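Local coordinates for sulfite dehydrogenase (Paracoccus pantotrophus, PDB 2XTS), which oxidises sulfane sulfur bound to a carrier protein, using a molybdenum-molybdopterin cofactor and passing the electrons on to its cytochrome subunit, at the interface of chains A and B and the interface of chains A and C. Coordinates in Å, arbitrary orientation; residue numbers count along the deposited sequence, not the author numbering. Chains: chain A/B, Sulfite dehydrogenase; chain C, Cytochrome.

Contact 1 and contact 2 lie on separate surfaces of chain A, the centres of their C-alpha atoms about 38 Å apart, and have no residue in common. Contact 1 joins two copies of the molybdenum subunit through loops, the 3-10 helix 68-70 and the short strand 201-202, and recurs with the chains exchanged. Contact 2 seats the cytochrome on the segment of chain A around the 3-10 helix 240-242, which helps to bind heme c. In the deposited assembly of two molybdenum subunits and two cytochromes, one chain A can thus hold its twin and its electron-transfer partner at once.

Contact 1: the interface of chains A and B. Residues chain A 27, 68, 199-201, 204; chain B 30, 37, 61, 67, 70.
A:Tyr27 and B:Pro30 meet tip to tip where two copies of this sulfite oxidase-family subunit pair about a two-fold axis. The contact across the interface is made by apolar, CH-pi and van der Waals packing. B:Pro30 sets its CG over one face of the tyrosine ring, 3.8 Å from the centroid, offset toward the rim that bears the hydroxyl. Toward the rim of the opposite face B:Cys70 brings CB to 3.8 Å from A:Tyr27 CE2, so the ring is held between the two; B:Val37 O approaches A:Tyr27 CD2. B:Pro30 also lies alongside A:Arg204 and places CD over the centre of the guanidinium face, 3.7 Å from CZ. The flat group is sandwiched between B:Pro30 and A:Gln68 CG of its own chain. B:Pro67 slides past the A:Glu201 side chain in the opposite direction, its CG 3.6 Å from the carboxylate carbon CD. B:Leu61 rests CB and CD2 against the carbonyl oxygen A:Gly200 O, CD2 at 3.3 Å.

Hydrogen bonds and the salt bridge stay within chain A and probably stiffen the surface that the partner meets. With chi1 at 62° (CG between the backbone N and the carbonyl carbon) and an extended chain, A:Glu201 sets its carboxylate between A:Tyr27 and the A:Arg204–A:Gln68 pair. A:Glu201 OE1 accepts A:Tyr27 OH at 2.6 Å on its syn lone pair. A:Glu201 OE2 is gripped side-on by A:Arg204, taking NH2 at 2.8 Å on its syn lone pair. A:Arg204 NE comes over one face of the carboxylate and A:Gln68 NE2 over the opposite face, so OE2 is held from both sides. Behind these, A:Asn199 ND2 donates to A:Gln68 OE1 at 3.0 Å and helps to fix the glutamine amide.

Contact 2: the interface of chains A and C. Residues chain A 238-240, 243, 247; chain C 82, 84-85, 88, 146.
With its backbone in the left-handed region (phi 61°), A:Glu238 turns its carbonyl toward C:Thr88 in the first turn of helix 86-96, part of a c-type cytochrome whose CXXCH motif includes C:Cys46 and C:His50. The hydroxyl OG1 of C:Thr88 donates to A:Glu238 O at 2.8 Å, arriving almost straight down the carbonyl bond (178° at the oxygen). C:Thr88 CG2, anti to the backbone N, packs 3.5 Å from A:Arg240 CA, between the start of the 3-10 helix 240-242 and A:Thr243 OG1. A:Arg240 also belongs to the heme c site, and C:Met97, an axial ligand of the heme iron, directly follows helix 86-96; the contact may therefore lie near the route of electrons into the cytochrome.

A:Thr243 slides past C:Thr88 in the opposite direction. A:Thr243 OG1 donates to A:Ser239 O at 2.8 Å, from above the carbonyl plane, and A:Thr243 CB is presented to C:Pro84 CD at 3.9 Å. Beside this pair, C:Tyr85 CD2 comes to 3.9 Å from A:Glu238 CB, the two side chains crossing obliquely.

At the other end, A:Thr247 OG1 and the phenol OH of C:Tyr82 share a 2.7 Å hydrogen bond. That OG1 lies between the backbone N and the carbonyl carbon (chi1 54°), and within chain A A:Thr247 OG1 donates to A:Thr243 O at 2.7 Å, tilted from the carbonyl plane. C:Phe146 crosses A:Thr247 at about a right angle and brings CE2 to 3.8 Å from CB; its CZ lies over a face of the C:Tyr82 ring, helping to hold that phenol in place.

Contact 1: the interface of chains A and B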
loop_
_atom_site.group_PDB
_atom_site.type_symbol
_atom_site.label_atom_id
_atom_site.label_comp_id
_atom_site.label_asym_id
_atom_site.label_seq_id
_atom_site.Cartn_x
_atom_site.Cartn_y
_atom_site.Cartn_z
ATOM N N TYR A 27 -14.683 -1.021 3.472
ATOM C CA TYR A 27 -13.498 -1.042 2.632
ATOM C C TYR A 27 -13.579 0.208 1.744
ATOM O O TYR A 27 -14.418 0.302 0.833
ATOM C CB TYR A 27 -13.384 -2.320 1.793
ATOM C CG TYR A 27 -11.958 -2.530 1.330
ATOM C CD1 TYR A 27 -11.399 -1.730 0.334
ATOM C CD2 TYR A 27 -11.133 -3.466 1.936
ATOM C CE1 TYR A 27 -10.093 -1.880 -0.068
ATOM C CE2 TYR A 27 -9.821 -3.633 1.552
ATOM C CZ TYR A 27 -9.294 -2.832 0.541
ATOM O OH TYR A 27 -7.999 -2.932 0.129
ATOM N N GLN A 68 -2.583 -0.450 -4.893
ATOM C CA GLN A 68 -2.896 -1.536 -5.772
ATOM C C GLN A 68 -4.130 -1.273 -6.615
ATOM O O GLN A 68 -4.222 -1.795 -7.726
ATOM C CB GLN A 68 -2.960 -2.878 -5.031
ATOM C CG GLN A 68 -3.728 -2.884 -3.741
ATOM C CD GLN A 68 -2.908 -2.580 -2.494
ATOM O OE1 GLN A 68 -1.968 -1.784 -2.527
ATOM N NE2 GLN A 68 -3.252 -3.235 -1.401
ATOM N N ASN A 199 1.098 -5.679 -0.921
ATOM C CA ASN A 199 0.785 -4.512 -0.100
ATOM C C ASN A 199 -0.238 -4.900 0.981
ATOM O O ASN A 199 -1.267 -4.240 1.158
ATOM C CB ASN A 199 0.301 -3.358 -0.971
ATOM C CG ASN A 199 1.411 -2.711 -1.752
ATOM O OD1 ASN A 199 2.599 -2.907 -1.483
ATOM N ND2 ASN A 199 1.030 -1.923 -2.743
ATOM N N GLY A 200 0.055 -6.012 1.660
ATOM C CA GLY A 200 -0.666 -6.419 2.829
ATOM C C GLY A 200 -1.776 -7.424 2.658
ATOM O O GLY A 200 -2.064 -8.175 3.563
ATOM N N GLU A 201 -2.461 -7.396 1.533
ATOM C CA GLU A 201 -3.675 -8.168 1.314
ATOM C C GLU A 201 -3.511 -9.092 0.107
ATOM O O GLU A 201 -2.482 -9.092 -0.561
ATOM C CB GLU A 201 -4.856 -7.207 1.132
ATOM C CG GLU A 201 -4.725 -6.282 -0.069
ATOM C CD GLU A 201 -5.849 -5.273 -0.232
ATOM O OE1 GLU A 201 -6.792 -5.239 0.611
ATOM O OE2 GLU A 201 -5.753 -4.525 -1.213
ATOM N N ARG A 204 -4.880 -8.434 -6.114
ATOM C CA ARG A 204 -6.114 -8.063 -6.805
ATOM C C ARG A 204 -6.372 -9.047 -7.953
ATOM O O ARG A 204 -5.464 -9.717 -8.462
ATOM C CB ARG A 204 -6.017 -6.606 -7.282
ATOM C CG ARG A 204 -5.800 -5.605 -6.171
ATOM C CD ARG A 204 -6.892 -5.679 -5.117
ATOM N NE ARG A 204 -6.776 -4.758 -3.987
ATOM C CZ ARG A 204 -7.235 -3.505 -3.995
ATOM N NH1 ARG A 204 -7.700 -2.955 -5.109
ATOM N NH2 ARG A 204 -7.166 -2.773 -2.894
ATOM N N PRO B 30 -10.673 -4.978 -4.000
ATOM C CA PRO B 30 -10.418 -6.401 -3.880
ATOM C C PRO B 30 -11.457 -7.273 -4.557
ATOM O O PRO B 30 -12.630 -6.903 -4.713
ATOM C CB PRO B 30 -10.477 -6.634 -2.371
ATOM C CG PRO B 30 -9.998 -5.325 -1.769
ATOM C CD PRO B 30 -10.629 -4.313 -2.693
ATOM N N VAL B 37 -11.960 -9.238 4.469
ATOM C CA VAL B 37 -10.810 -8.407 4.763
ATOM C C VAL B 37 -11.295 -6.964 4.669
ATOM O O VAL B 37 -11.146 -6.307 3.656
ATOM C CB VAL B 37 -9.611 -8.755 3.859
ATOM C CG1 VAL B 37 -8.404 -7.931 4.280
ATOM C CG2 VAL B 37 -9.303 -10.266 3.912
ATOM N N LEU B 61 -4.234 -10.043 6.983
ATOM C CA LEU B 61 -3.163 -9.365 6.269
ATOM C C LEU B 61 -1.845 -10.122 6.443
ATOM O O LEU B 61 -1.664 -10.907 7.365
ATOM C CB LEU B 61 -3.049 -7.906 6.743
ATOM C CG LEU B 61 -4.301 -7.046 6.562
ATOM C CD1 LEU B 61 -4.082 -5.688 7.192
ATOM C CD2 LEU B 61 -4.734 -6.913 5.107
ATOM N N PRO B 67 -3.249 -2.032 3.750
ATOM C CA PRO B 67 -4.034 -1.412 2.681
ATOM C C PRO B 67 -4.900 -0.290 3.243
ATOM O O PRO B 67 -5.671 -0.513 4.178
ATOM C CB PRO B 67 -4.885 -2.556 2.129
ATOM C CG PRO B 67 -4.278 -3.800 2.634
ATOM C CD PRO B 67 -3.648 -3.426 3.966
ATOM N N CYS B 70 -8.682 -0.570 4.184
ATOM C CA CYS B 70 -9.125 -1.314 5.384
ATOM C C CYS B 70 -8.340 -0.924 6.629
ATOM O O CYS B 70 -8.475 -1.579 7.647
ATOM C CB CYS B 70 -9.138 -2.828 5.174
ATOM S SG CYS B 70 -7.569 -3.565 4.857
#

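Contact 2: the interface of chains A and C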
loop_
_atom_site.group_PDB
_atom_site.type_symbol
_atom_site.label_atom_id
_atom_site.label_comp_id
_atom_site.label_asym_id
_atom_site.label_seq_id
_atom_site.Cartn_x
_atom_site.Cartn_y
_atom_site.Cartn_z
ATOM N N GLU A 238 10.775 -21.862 -25.641
ATOM C CA GLU A 238 10.718 -20.913 -26.773
ATOM C C GLU A 238 9.265 -20.731 -27.196
ATOM O O GLU A 238 8.850 -20.938 -28.345
ATOM C CB GLU A 238 11.636 -21.304 -27.927
ATOM C CG GLU A 238 13.068 -21.572 -27.483
ATOM C CD GLU A 238 13.890 -20.335 -27.192
ATOM O OE1 GLU A 238 13.364 -19.342 -26.649
ATOM O OE2 GLU A 238 15.091 -20.386 -27.508
ATOM N N SER A 239 8.486 -20.354 -26.203
ATOM C CA SER A 239 7.086 -20.070 -26.359
ATOM C C SER A 239 6.813 -18.755 -27.091
ATOM O O SER A 239 7.724 -17.974 -27.370
ATOM C CB SER A 239 6.468 -20.016 -24.983
ATOM O OG SER A 239 7.042 -18.912 -24.298
ATOM N N ARG A 240 5.553 -18.507 -27.409
ATOM C CA ARG A 240 5.173 -17.307 -28.166
ATOM C C ARG A 240 5.673 -16.025 -27.503
ATOM O O ARG A 240 6.149 -15.104 -28.185
ATOM C CB ARG A 240 3.654 -17.304 -28.376
ATOM C CG ARG A 240 3.108 -16.226 -29.303
ATOM C CD ARG A 240 2.711 -14.949 -28.619
ATOM N NE ARG A 240 2.092 -14.063 -29.576
ATOM C CZ ARG A 240 1.291 -13.045 -29.276
ATOM N NH1 ARG A 240 1.015 -12.743 -28.020
ATOM N NH2 ARG A 240 0.768 -12.323 -30.243
ATOM N N THR A 243 9.488 -15.492 -28.247
ATOM C CA THR A 243 9.940 -15.638 -29.633
ATOM C C THR A 243 9.303 -14.526 -30.471
ATOM O O THR A 243 9.956 -13.552 -30.857
ATOM C CB THR A 243 9.607 -17.047 -30.215
ATOM O OG1 THR A 243 8.204 -17.333 -30.040
ATOM C CG2 THR A 243 10.427 -18.137 -29.524
ATOM N N THR A 247 11.175 -10.246 -27.745
ATOM C CA THR A 247 12.436 -10.328 -28.461
ATOM C C THR A 247 12.629 -8.984 -29.119
ATOM O O THR A 247 11.654 -8.323 -29.480
ATOM C CB THR A 247 12.438 -11.442 -29.514
ATOM O OG1 THR A 247 11.309 -11.263 -30.385
ATOM C CG2 THR A 247 12.355 -12.812 -28.863
ATOM N N TYR C 82 9.619 -13.993 -39.316
ATOM C CA TYR C 82 10.263 -13.714 -38.046
ATOM C C TYR C 82 10.337 -14.865 -37.061
ATOM O O TYR C 82 11.312 -14.950 -36.325
ATOM C CB TYR C 82 9.567 -12.539 -37.369
ATOM C CG TYR C 82 10.239 -11.980 -36.136
ATOM C CD1 TYR C 82 11.474 -11.367 -36.220
ATOM C CD2 TYR C 82 9.628 -12.031 -34.907
ATOM C CE1 TYR C 82 12.090 -10.817 -35.103
ATOM C CE2 TYR C 82 10.234 -11.494 -33.775
ATOM C CZ TYR C 82 11.476 -10.879 -33.872
ATOM O OH TYR C 82 12.089 -10.300 -32.785
ATOM N N PRO C 84 11.100 -18.240 -35.114
ATOM C CA PRO C 84 12.199 -19.190 -35.315
ATOM C C PRO C 84 11.788 -20.640 -35.453
ATOM O O PRO C 84 12.485 -21.363 -36.148
ATOM C CB PRO C 84 13.071 -18.976 -34.064
ATOM C CG PRO C 84 12.121 -18.508 -33.016
ATOM C CD PRO C 84 11.100 -17.663 -33.749
ATOM N N TYR C 85 10.714 -21.052 -34.779
ATOM C CA TYR C 85 10.377 -22.466 -34.616
ATOM C C TYR C 85 8.911 -22.757 -34.901
ATOM O O TYR C 85 8.019 -22.036 -34.444
ATOM C CB TYR C 85 10.685 -22.966 -33.182
ATOM C CG TYR C 85 12.113 -22.686 -32.764
ATOM C CD1 TYR C 85 13.174 -23.221 -33.476
ATOM C CD2 TYR C 85 12.403 -21.818 -31.712
ATOM C CE1 TYR C 85 14.491 -22.909 -33.140
ATOM C CE2 TYR C 85 13.711 -21.494 -31.374
ATOM C CZ TYR C 85 14.748 -22.055 -32.085
ATOM O OH TYR C 85 16.043 -21.728 -31.766
ATOM N N THR C 88 6.397 -23.453 -31.724
ATOM C CA THR C 88 5.687 -22.351 -31.090
ATOM C C THR C 88 4.318 -22.142 -31.745
ATOM O O THR C 88 3.352 -21.770 -31.083
ATOM C CB THR C 88 6.499 -21.063 -31.232
ATOM O OG1 THR C 88 7.882 -21.327 -30.962
ATOM C CG2 THR C 88 5.990 -19.990 -30.294
ATOM N N PHE C 146 17.943 -15.080 -33.972
ATOM C CA PHE C 146 17.947 -14.637 -32.586
ATOM C C PHE C 146 19.227 -15.005 -31.874
ATOM O O PHE C 146 19.868 -16.021 -32.171
ATOM C CB PHE C 146 16.771 -15.280 -31.830
ATOM C CG PHE C 146 15.445 -14.964 -32.430
ATOM C CD1 PHE C 146 14.990 -15.661 -33.519
ATOM C CD2 PHE C 146 14.698 -13.905 -31.961
ATOM C CE1 PHE C 146 13.799 -15.321 -34.113
ATOM C CE2 PHE C 146 13.487 -13.581 -32.521
ATOM C CZ PHE C 146 13.045 -14.268 -33.613
#